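Local coordinates for protein beta-glucoside phosphorylase BglX (Unidentified, PDB 5VQE) that probably cleaves beta-glucosides by phosphorolysis, passing the glucosyl group to phosphate by way of a covalent glycosyl-enzyme intermediate, at residues Pro158-Asn161 / Val162-Gly166; Gly273-Arg276 / Gly277-Phe281; Cys286-Ala289 / Thr290-Gly294; Cys297-Arg301 / His302-Pro306. All blocks are in the same frame, centred on the assembly; numbering follows the deposited sequence. Where two conformers were deposited one is given.

Interaction 1: Pro158-Asn161 / Val162-Gly166; sequences PITN and VRTYG
R163 reaches back along its own loop, and its guanidinium lies beside the side chain of I159. R163 CB lies 3.3 Å from T160 O, the oxygen that also accepts the R163 backbone N-H. CG stays near the same oxygen. R163 CD lies 3.5 Å from I159 O. The bend at chi3 (77°) beyond it then turns NE and the guanidinium, which brings NH1 to the I159 carbonyl. NE turns to a partner outside the loop and forms a salt bridge with E94. R163 NH1 donates to I159 O at 3.1 Å. The N-H...O angle is 142°, so the bond is somewhat bent. NH1 lies in the plane of that carbonyl, while the oxygen is tilted 24° out of the guanidinium plane. I159 CG1 runs alongside R163 NH1 at 3.4 Å. NH2 is hydrogen-bonded to O3 of the bound 2-deoxy-2-fluoroglucose.

N161 and T164, on either side of V162 and R163 in sequence, are also bonded to each other. N161 O accepts two bonds from T164, one from its N at 3.1 Å and one from its OG1 at 3.0 Å. T164 OG1 accepts from G166 N at 3.0 Å, which makes an ST turn. T164 CG2 packs on T160 CB. N161 ND2 is held by N513.

Each guanidinium nitrogen thus has a polar partner: a backbone carbonyl, a carboxylate or a sugar hydroxyl. The carbonyl and E94 probably fix the rotation of the group and present NH2 to O3, while the negative charge of E94 is likely to balance the arginine in the sugar pocket.

Interaction 2: Gly273-Arg276 / Gly277-Phe281; sequences GILR and GRFHF
I274 lays its CG2 methyl over one face of the F279 ring, a CH-pi contact 4.0 Å from the centroid. The methyl is placed there because CG2 stands anti to the I274 backbone N, while CG1 is anti to the carbonyl carbon (chi1 -62°). F279 CE2 is the nearest ring atom to it. L275 CD2 meets the same ring obliquely and more loosely.

R276 has a bent side chain (chi2 -62°), which brings its tip back to the residues that follow the helix. R276 NH1 donates to F281 O at 2.9 Å in a nearly straight bond. That oxygen lies in the guanidinium plane, but NH1 stands well above the carbonyl plane. NH1 also bonds G283 O, and NH2 forms a salt bridge with D314. An alanine in place of R276 would probably leave D314 without this charge partner and the carbonyls of F281 and G283 without these donors. A water joins R276 O to F281 O.

The backbone has a wide, pi-type turn. R278 N bonds G273 O at 3.0 Å and F279 N bonds I274 O at 2.8 Å, both five residues back. H280, with positive phi, leaves the helix, and F281 N then reaches L275 O at 2.9 Å.

I274 packs on helix 246-252, and F279 and F281 on helix 216-232. L275 and F281 also lie on L238 of strand 237-244, while L275 and R276 rest on I285 of strand 284-287.

Interaction 3: Cys286-Ala289 / Thr290-Gly294; sequences CTDA and TQMVG. With G2F (2-deoxy-2-fluoro-alpha-D-glucopyranose), chain B.
D288, which lies against M292 across the contact, is joined covalently to the sugar. D288 OD1 is 1.4 Å from C1 of the 2-deoxy-2-fluoroglucose. D288 CG is anti to the backbone N (chi1 -168°), which directs the carboxylate into the pocket. A289 N gives D288 OD1 a weak bond. M292 CE is modelled 3.8 Å from A289 CB, though its exact place is doubtful because it comes too close to the D288 carboxylate.

A289 to M292 form a type I turn, closed by a weak bond from M292 N to A289 O of 3.5 Å. A289 O also accepts from H242. Q291 curls over the turn and brings Q291 OE1 to 3.4 Å from A289 CB.

T287 OG1 donates to D288 O at 2.9 Å, coming from above the carbonyl plane. T290 CG2 touches T287 OG1 at 3.5 Å, and T290 OG1 bonds F318 O. A valine at T287 would probably leave D288 O without its hydroxyl donor and so hold the backbone beside the sugar-bonded aspartate less firmly.

The aspartate lies at the C-terminal side of parallel strand 284-287. This fits the nucleophile site of the barrel domain in glycoside hydrolase family 3. The alpha-linked fluorosugar is consistent with a trapped intermediate of the retaining mechanism.

Interaction 4: Cys297-Arg301 / His302-Pro306; sequences CSMPR and HEALP
P300 O is gripped by two backbone donors of the first helical turn. A304 N reaches P300 O at 2.9 Å with an N-H...O angle of 138°, and E303 N adds a weak bond of 3.1 Å. P300 is the N-cap of the helix. R301 O takes the next bond, a straight one from L305 N at 3.2 Å.

The side chains close round this start. R301 is extended from CG to NE, with CG anti to the backbone N (chi1 -174°). Its guanidinium ends up beside L305, and L305 CD2 sits over the centre of one face, 3.9 Å above the plane. The polar ends face other partners: NE forms a salt bridge with D325, and NH2 is bonded to T290 OG1. E303 OE1 approaches the proline ring at P300 CD, 3.7 Å away. M299 is extended as far as SD (chi1 -175°), which puts M299 SD 3.7 Å from A304 CA.

The contact opens helix 301-310. Y295 of the short helix 293-296 packs against R301, A304 and L305. L305 also meets D325 and L329 of helix 322-335, while M299 touches M262 in a loop.

In the fold
The four contacts lie in series along the family 3 N-terminal domain, and interactions 1 and 3 both reach the sugar. These two do not touch: their centres are 19 Å apart and their nearest atoms about 7 Å. The sugar lies between them, with N92, K193 and H194 adding further hydrogen bonds. Interactions 3 and 4 do touch. T290 OG1 and R301 NH2 are 2.8 Å apart, a probable hydrogen bond, which ties the turn after D288 to a helix start whose R301 side chain is about 12 Å from the sugar. Interaction 2 lies at the C-terminal part of helix 268-278, which precedes strand 284-287, with its nearest atoms about 7 Å from interaction 3.

Interaction 1: Pro158-Asn161 / Val162-Gly166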
loop_
_atom_site.group_PDB
_atom_site.type_symbol
_atom_site.label_atom_id
_atom_site.label_comp_id
_atom_site.label_asym_id
_atom_site.label_seq_id
_atom_site.Cartn_x
_atom_site.Cartn_y
_atom_site.Cartn_z
ATOM N N PRO A 158 -3.844 3.084 11.934
ATOM C CA PRO A 158 -3.574 4.136 10.948
ATOM C C PRO A 158 -2.890 3.673 9.675
ATOM O O PRO A 158 -2.807 4.464 8.726
ATOM C CB PRO A 158 -2.640 5.077 11.723
ATOM C CG PRO A 158 -1.845 4.147 12.559
ATOM C CD PRO A 158 -2.812 3.062 12.989
ATOM N N ILE A 159 -2.380 2.444 9.629
ATOM C CA ILE A 159 -1.548 1.986 8.523
ATOM C C ILE A 159 -2.246 0.936 7.676
ATOM O O ILE A 159 -1.677 0.484 6.671
ATOM C CB ILE A 159 -0.185 1.473 9.038
ATOM C CG1 ILE A 159 0.868 1.463 7.928
ATOM C CG2 ILE A 159 -0.303 0.088 9.670
ATOM C CD1 ILE A 159 1.283 2.844 7.459
ATOM N N THR A 160 -3.477 0.559 8.030
ATOM C CA THR A 160 -4.313 -0.277 7.181
ATOM C C THR A 160 -5.320 0.614 6.458
ATOM O O THR A 160 -4.971 1.255 5.463
ATOM C CB THR A 160 -4.991 -1.361 8.020
ATOM O OG1 THR A 160 -5.557 -0.779 9.204
ATOM C CG2 THR A 160 -3.962 -2.422 8.427
ATOM N N ASN A 161 -6.549 0.698 6.958
ATOM C CA ASN A 161 -7.497 1.746 6.541
ATOM C C ASN A 161 -7.706 1.639 5.032
ATOM O O ASN A 161 -7.941 0.528 4.526
ATOM C CB ASN A 161 -6.956 3.084 7.033
ATOM C CG ASN A 161 -8.022 4.153 7.104
ATOM O OD1 ASN A 161 -8.129 5.015 6.220
ATOM N ND2 ASN A 161 -8.827 4.104 8.161
ATOM N N VAL A 162 -7.601 2.732 4.273
ATOM C CA VAL A 162 -7.921 2.690 2.852
ATOM C C VAL A 162 -6.920 1.897 2.031
ATOM O O VAL A 162 -7.166 1.673 0.847
ATOM C CB VAL A 162 -8.029 4.109 2.250
ATOM C CG1 VAL A 162 -9.184 4.865 2.882
ATOM C CG2 VAL A 162 -6.728 4.879 2.391
ATOM N N ARG A 163 -5.795 1.472 2.612
ATOM C CA ARG A 163 -4.866 0.619 1.878
ATOM C C ARG A 163 -5.391 -0.801 1.720
ATOM O O ARG A 163 -4.822 -1.571 0.935
ATOM C CB ARG A 163 -3.503 0.588 2.574
ATOM C CG ARG A 163 -2.784 1.937 2.613
ATOM C CD ARG A 163 -1.514 1.843 3.442
ATOM N NE ARG A 163 -0.421 1.187 2.733
ATOM C CZ ARG A 163 0.609 0.594 3.329
ATOM N NH1 ARG A 163 0.686 0.557 4.657
ATOM N NH2 ARG A 163 1.556 0.024 2.600
ATOM N N THR A 164 -6.446 -1.161 2.442
ATOM C CA THR A 164 -7.046 -2.483 2.378
ATOM C C THR A 164 -8.293 -2.459 1.503
ATOM O O THR A 164 -8.827 -1.404 1.150
ATOM C CB THR A 164 -7.430 -2.995 3.773
ATOM O OG1 THR A 164 -8.628 -2.341 4.213
ATOM C CG2 THR A 164 -6.325 -2.763 4.790
ATOM N N TYR A 165 -8.764 -3.658 1.168
ATOM C CA TYR A 165 -10.060 -3.853 0.544
ATOM C C TYR A 165 -11.176 -3.975 1.576
ATOM O O TYR A 165 -12.235 -4.544 1.284
ATOM C CB TYR A 165 -10.032 -5.089 -0.365
ATOM C CG TYR A 165 -9.068 -4.954 -1.517
ATOM C CD1 TYR A 165 -9.253 -3.983 -2.493
ATOM C CD2 TYR A 165 -7.964 -5.788 -1.627
ATOM C CE1 TYR A 165 -8.367 -3.844 -3.542
ATOM C CE2 TYR A 165 -7.073 -5.655 -2.682
ATOM C CZ TYR A 165 -7.280 -4.680 -3.628
ATOM O OH TYR A 165 -6.394 -4.542 -4.667
ATOM N N GLY A 166 -10.962 -3.443 2.774
ATOM C CA GLY A 166 -11.997 -3.403 3.783
ATOM C C GLY A 166 -11.862 -4.502 4.812
ATOM O O GLY A 166 -10.762 -5.002 5.058
#

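Interaction 2: Gly273-Arg276 / Gly277-Phe281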
loop_
_atom_site.group_PDB
_atom_site.type_symbol
_atom_site.label_atom_id
_atom_site.label_comp_id
_atom_site.label_asym_id
_atom_site.label_seq_id
_atom_site.Cartn_x
_atom_site.Cartn_y
_atom_site.Cartn_z
ATOM N N GLY A 273 7.282 -22.701 9.848
ATOM C CA GLY A 273 6.219 -23.561 10.355
ATOM C C GLY A 273 4.889 -23.361 9.646
ATOM O O GLY A 273 4.254 -24.326 9.220
ATOM N N ILE A 274 4.439 -22.112 9.519
ATOM C CA ILE A 274 3.134 -21.848 8.918
ATOM C C ILE A 274 3.245 -21.739 7.396
ATOM O O ILE A 274 2.625 -22.517 6.665
ATOM C CB ILE A 274 2.493 -20.586 9.521
ATOM C CG1 ILE A 274 2.243 -20.752 11.028
ATOM C CG2 ILE A 274 1.185 -20.246 8.818
ATOM C CD1 ILE A 274 1.327 -21.922 11.421
ATOM N N LEU A 275 4.034 -20.786 6.897
ATOM C CA LEU A 275 4.031 -20.514 5.457
ATOM C C LEU A 275 4.591 -21.683 4.655
ATOM O O LEU A 275 3.917 -22.216 3.765
ATOM C CB LEU A 275 4.825 -19.248 5.138
ATOM C CG LEU A 275 4.187 -17.905 5.416
ATOM C CD1 LEU A 275 5.159 -16.829 4.929
ATOM C CD2 LEU A 275 2.827 -17.770 4.728
ATOM N N ARG A 276 5.847 -22.064 4.917
ATOM C CA ARG A 276 6.446 -23.167 4.168
ATOM C C ARG A 276 5.802 -24.495 4.538
ATOM O O ARG A 276 5.526 -25.324 3.664
ATOM C CB ARG A 276 7.954 -23.248 4.413
ATOM C CG ARG A 276 8.770 -22.054 3.968
ATOM C CD ARG A 276 8.683 -21.815 2.479
ATOM N NE ARG A 276 9.634 -20.792 2.043
ATOM C CZ ARG A 276 9.539 -20.099 0.911
ATOM N NH1 ARG A 276 8.531 -20.307 0.084
ATOM N NH2 ARG A 276 10.458 -19.187 0.609
ATOM N N GLY A 277 5.570 -24.718 5.824
ATOM C CA GLY A 277 5.099 -26.005 6.288
ATOM C C GLY A 277 3.617 -26.187 6.051
ATOM O O GLY A 277 3.205 -26.906 5.134
ATOM N N ARG A 278 2.803 -25.513 6.857
ATOM C CA ARG A 278 1.364 -25.761 6.824
ATOM C C ARG A 278 0.737 -25.328 5.504
ATOM O O ARG A 278 -0.096 -26.053 4.949
ATOM C CB ARG A 278 0.691 -25.050 7.991
ATOM C CG ARG A 278 -0.774 -25.423 8.191
ATOM C CD ARG A 278 -1.417 -24.531 9.253
ATOM N NE ARG A 278 -2.755 -24.982 9.635
ATOM C CZ ARG A 278 -3.107 -25.417 10.845
ATOM N NH1 ARG A 278 -4.359 -25.795 11.059
ATOM N NH2 ARG A 278 -2.231 -25.465 11.844
ATOM N N PHE A 279 1.097 -24.147 4.990
ATOM C CA PHE A 279 0.474 -23.632 3.772
ATOM C C PHE A 279 1.226 -24.002 2.498
ATOM O O PHE A 279 0.724 -23.724 1.403
ATOM C CB PHE A 279 0.358 -22.105 3.819
ATOM C CG PHE A 279 -0.534 -21.578 4.910
ATOM C CD1 PHE A 279 -1.361 -22.416 5.649
ATOM C CD2 PHE A 279 -0.557 -20.218 5.181
ATOM C CE1 PHE A 279 -2.179 -21.904 6.643
ATOM C CE2 PHE A 279 -1.382 -19.702 6.169
ATOM C CZ PHE A 279 -2.191 -20.544 6.898
ATOM N N HIS A 280 2.419 -24.579 2.608
ATOM C CA HIS A 280 3.197 -24.997 1.444
ATOM C C HIS A 280 3.377 -23.853 0.445
ATOM O O HIS A 280 3.332 -24.050 -0.772
ATOM C CB HIS A 280 2.551 -26.208 0.779
ATOM C CG HIS A 280 2.238 -27.311 1.741
ATOM N ND1 HIS A 280 3.213 -28.115 2.292
ATOM C CD2 HIS A 280 1.066 -27.710 2.290
ATOM C CE1 HIS A 280 2.652 -28.979 3.120
ATOM N NE2 HIS A 280 1.351 -28.751 3.139
ATOM N N PHE A 281 3.589 -22.641 0.959
ATOM C CA PHE A 281 3.951 -21.536 0.084
ATOM C C PHE A 281 5.328 -21.806 -0.499
ATOM O O PHE A 281 6.272 -22.130 0.231
ATOM C CB PHE A 281 3.943 -20.207 0.834
ATOM C CG PHE A 281 4.358 -19.033 -0.020
ATOM C CD1 PHE A 281 3.675 -18.730 -1.179
ATOM C CD2 PHE A 281 5.433 -18.238 0.343
ATOM C CE1 PHE A 281 4.053 -17.653 -1.969
ATOM C CE2 PHE A 281 5.819 -17.158 -0.448
ATOM C CZ PHE A 281 5.123 -16.873 -1.603
HETATM O O HOH W 1 6.738 -24.983 0.751
#

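Interaction 3: Cys286-Ala289 / Thr290-Gly294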
loop_
_atom_site.group_PDB
_atom_site.type_symbol
_atom_site.label_atom_id
_atom_site.label_comp_id
_atom_site.label_asym_id
_atom_site.label_seq_id
_atom_site.Cartn_x
_atom_site.Cartn_y
_atom_site.Cartn_z
ATOM N N CYS A 286 10.081 -12.013 1.166
ATOM C CA CYS A 286 10.927 -10.869 1.477
ATOM C C CYS A 286 10.439 -10.223 2.763
ATOM O O CYS A 286 9.270 -10.357 3.140
ATOM C CB CYS A 286 10.955 -9.843 0.338
ATOM S SG CYS A 286 9.381 -9.019 0.000
ATOM N N THR A 287 11.348 -9.547 3.455
ATOM C CA THR A 287 10.948 -8.818 4.644
ATOM C C THR A 287 10.342 -7.477 4.251
ATOM O O THR A 287 10.540 -6.971 3.143
ATOM C CB THR A 287 12.125 -8.590 5.597
ATOM O OG1 THR A 287 13.033 -7.627 5.053
ATOM C CG2 THR A 287 12.896 -9.886 5.857
ATOM N N ASP A 288 9.557 -6.924 5.165
ATOM C CA ASP A 288 9.260 -5.509 5.094
ATOM C C ASP A 288 10.529 -4.733 5.428
ATOM O O ASP A 288 11.497 -5.289 5.959
ATOM C CB ASP A 288 8.124 -5.157 6.050
ATOM C CG ASP A 288 7.575 -3.767 5.817
ATOM O OD1 ASP A 288 7.645 -3.270 4.655
ATOM O OD2 ASP A 288 7.079 -3.211 6.809
ATOM N N ALA A 289 10.524 -3.443 5.092
ATOM C CA ALA A 289 11.714 -2.600 5.219
ATOM C C ALA A 289 12.371 -2.747 6.588
ATOM O O ALA A 289 11.720 -2.570 7.625
ATOM C CB ALA A 289 11.329 -1.137 4.970
ATOM N N THR A 290 13.674 -3.050 6.590
ATOM C CA THR A 290 14.370 -3.444 7.814
ATOM C C THR A 290 14.813 -2.272 8.679
ATOM O O THR A 290 15.330 -2.506 9.776
ATOM C CB THR A 290 15.605 -4.290 7.497
ATOM O OG1 THR A 290 16.628 -3.456 6.942
ATOM C CG2 THR A 290 15.273 -5.433 6.526
ATOM N N GLN A 291 14.641 -1.028 8.242
ATOM C CA GLN A 291 15.008 0.092 9.095
ATOM C C GLN A 291 13.860 0.527 9.985
ATOM O O GLN A 291 14.015 1.456 10.784
ATOM C CB GLN A 291 15.513 1.273 8.256
ATOM C CG GLN A 291 14.457 2.224 7.722
ATOM C CD GLN A 291 13.598 1.615 6.636
ATOM O OE1 GLN A 291 14.003 0.654 5.973
ATOM N NE2 GLN A 291 12.401 2.177 6.439
ATOM N N MET A 292 12.724 -0.138 9.892
ATOM C CA MET A 292 11.581 0.271 10.675
ATOM C C MET A 292 11.680 -0.255 12.096
ATOM O O MET A 292 12.300 -1.289 12.366
ATOM C CB MET A 292 10.317 -0.198 9.995
ATOM C CG MET A 292 10.145 0.591 8.736
ATOM S SD MET A 292 8.530 0.434 8.090
ATOM C CE MET A 292 8.608 -1.256 7.685
ATOM N N VAL A 293 11.064 0.492 13.009
ATOM C CA VAL A 293 11.224 0.235 14.433
ATOM C C VAL A 293 10.795 -1.185 14.777
ATOM O O VAL A 293 11.436 -1.859 15.592
ATOM C CB VAL A 293 10.434 1.279 15.242
ATOM C CG1 VAL A 293 10.590 1.027 16.727
ATOM C CG2 VAL A 293 10.890 2.695 14.877
ATOM N N GLY A 294 9.705 -1.660 14.170
ATOM C CA GLY A 294 9.241 -3.009 14.439
ATOM C C GLY A 294 10.305 -4.062 14.219
ATOM O O GLY A 294 10.345 -5.070 14.932
HETATM C C1 G2F B . 7.387 -1.899 4.517
HETATM C C2 G2F B . 5.860 -1.622 4.332
HETATM C C3 G2F B . 5.414 -2.274 2.989
HETATM C C4 G2F B . 6.317 -1.721 1.844
HETATM C C5 G2F B . 7.809 -2.046 2.197
HETATM C C6 G2F B . 8.787 -1.446 1.111
HETATM O O3 G2F B . 4.114 -1.827 2.711
HETATM O O4 G2F B . 6.009 -2.444 0.682
HETATM O O5 G2F B . 8.124 -1.409 3.424
HETATM O O6 G2F B . 8.486 -0.090 0.945
HETATM F F2 G2F B . 5.162 -2.183 5.343
#

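Interaction 4: Cys297-Arg301 / His302-Pro306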
loop_
_atom_site.group_PDB
_atom_site.type_symbol
_atom_site.label_atom_id
_atom_site.label_comp_id
_atom_site.label_asym_id
_atom_site.label_seq_id
_atom_site.Cartn_x
_atom_site.Cartn_y
_atom_site.Cartn_z
ATOM N N CYS A 297 13.835 -2.925 16.794
ATOM C CA CYS A 297 13.686 -3.050 18.237
ATOM C C CYS A 297 13.538 -4.490 18.703
ATOM O O CYS A 297 13.523 -4.728 19.916
ATOM C CB CYS A 297 12.476 -2.245 18.714
ATOM S SG CYS A 297 10.898 -3.088 18.450
ATOM N N SER A 298 13.447 -5.454 17.788
ATOM C CA SER A 298 13.123 -6.818 18.176
ATOM C C SER A 298 14.340 -7.665 18.503
ATOM O O SER A 298 14.189 -8.701 19.160
ATOM C CB SER A 298 12.330 -7.516 17.063
ATOM O OG SER A 298 11.041 -6.949 16.929
ATOM N N MET A 299 15.530 -7.254 18.071
ATOM C CA MET A 299 16.722 -8.088 18.147
ATOM C C MET A 299 17.919 -7.213 17.798
ATOM O O MET A 299 17.780 -6.276 16.997
ATOM C CB MET A 299 16.593 -9.271 17.180
ATOM C CG MET A 299 17.705 -10.291 17.224
ATOM S SD MET A 299 17.411 -11.673 16.092
ATOM C CE MET A 299 15.951 -12.417 16.784
ATOM N N PRO A 300 19.095 -7.454 18.372
ATOM C CA PRO A 300 20.273 -6.708 17.925
ATOM C C PRO A 300 20.467 -6.902 16.431
ATOM O O PRO A 300 20.348 -8.013 15.913
ATOM C CB PRO A 300 21.417 -7.322 18.741
ATOM C CG PRO A 300 20.742 -7.845 19.967
ATOM C CD PRO A 300 19.424 -8.378 19.469
ATOM N N ARG A 301 20.750 -5.803 15.734
ATOM C CA ARG A 301 20.733 -5.845 14.276
ATOM C C ARG A 301 21.750 -6.841 13.722
ATOM O O ARG A 301 21.455 -7.560 12.760
ATOM C CB ARG A 301 20.984 -4.458 13.705
ATOM C CG ARG A 301 20.843 -4.423 12.198
ATOM C CD ARG A 301 20.657 -3.004 11.686
ATOM N NE ARG A 301 20.348 -2.952 10.252
ATOM C CZ ARG A 301 19.124 -3.005 9.734
ATOM N NH1 ARG A 301 18.056 -3.127 10.516
ATOM N NH2 ARG A 301 18.963 -2.932 8.416
ATOM N N HIS A 302 22.952 -6.904 14.312
ATOM C CA HIS A 302 23.983 -7.785 13.769
ATOM C C HIS A 302 23.532 -9.241 13.787
ATOM O O HIS A 302 23.927 -10.020 12.912
ATOM C CB HIS A 302 25.320 -7.585 14.506
ATOM C CG HIS A 302 25.343 -8.076 15.920
ATOM N ND1 HIS A 302 25.045 -7.267 16.996
ATOM C CD2 HIS A 302 25.686 -9.280 16.439
ATOM C CE1 HIS A 302 25.170 -7.960 18.113
ATOM N NE2 HIS A 302 25.556 -9.184 17.802
ATOM N N GLU A 303 22.691 -9.618 14.749
ATOM C CA GLU A 303 22.094 -10.948 14.766
ATOM C C GLU A 303 20.866 -11.036 13.865
ATOM O O GLU A 303 20.616 -12.093 13.273
ATOM C CB GLU A 303 21.677 -11.331 16.191
ATOM C CG GLU A 303 22.814 -11.467 17.193
ATOM C CD GLU A 303 22.312 -11.495 18.637
ATOM O OE1 GLU A 303 21.084 -11.633 18.850
ATOM O OE2 GLU A 303 23.145 -11.365 19.558
ATOM N N ALA A 304 20.094 -9.949 13.758
ATOM C CA ALA A 304 18.780 -10.018 13.120
ATOM C C ALA A 304 18.895 -10.311 11.631
ATOM O O ALA A 304 18.154 -11.143 11.095
ATOM C CB ALA A 304 18.016 -8.715 13.338
ATOM N N LEU A 305 19.803 -9.624 10.940
ATOM C CA LEU A 305 19.840 -9.722 9.482
ATOM C C LEU A 305 20.080 -11.149 9.010
ATOM O O LEU A 305 19.275 -11.648 8.204
ATOM C CB LEU A 305 20.875 -8.730 8.932
ATOM C CG LEU A 305 20.566 -7.253 9.263
ATOM C CD1 LEU A 305 21.633 -6.313 8.743
ATOM C CD2 LEU A 305 19.209 -6.801 8.716
ATOM N N PRO A 306 21.108 -11.870 9.467
ATOM C CA PRO A 306 21.231 -13.272 9.046
ATOM C C PRO A 306 20.135 -14.151 9.604
ATOM O O PRO A 306 19.757 -15.135 8.959
ATOM C CB PRO A 306 22.610 -13.681 9.575
ATOM C CG PRO A 306 22.877 -12.745 10.711
ATOM C CD PRO A 306 22.219 -11.456 10.344
#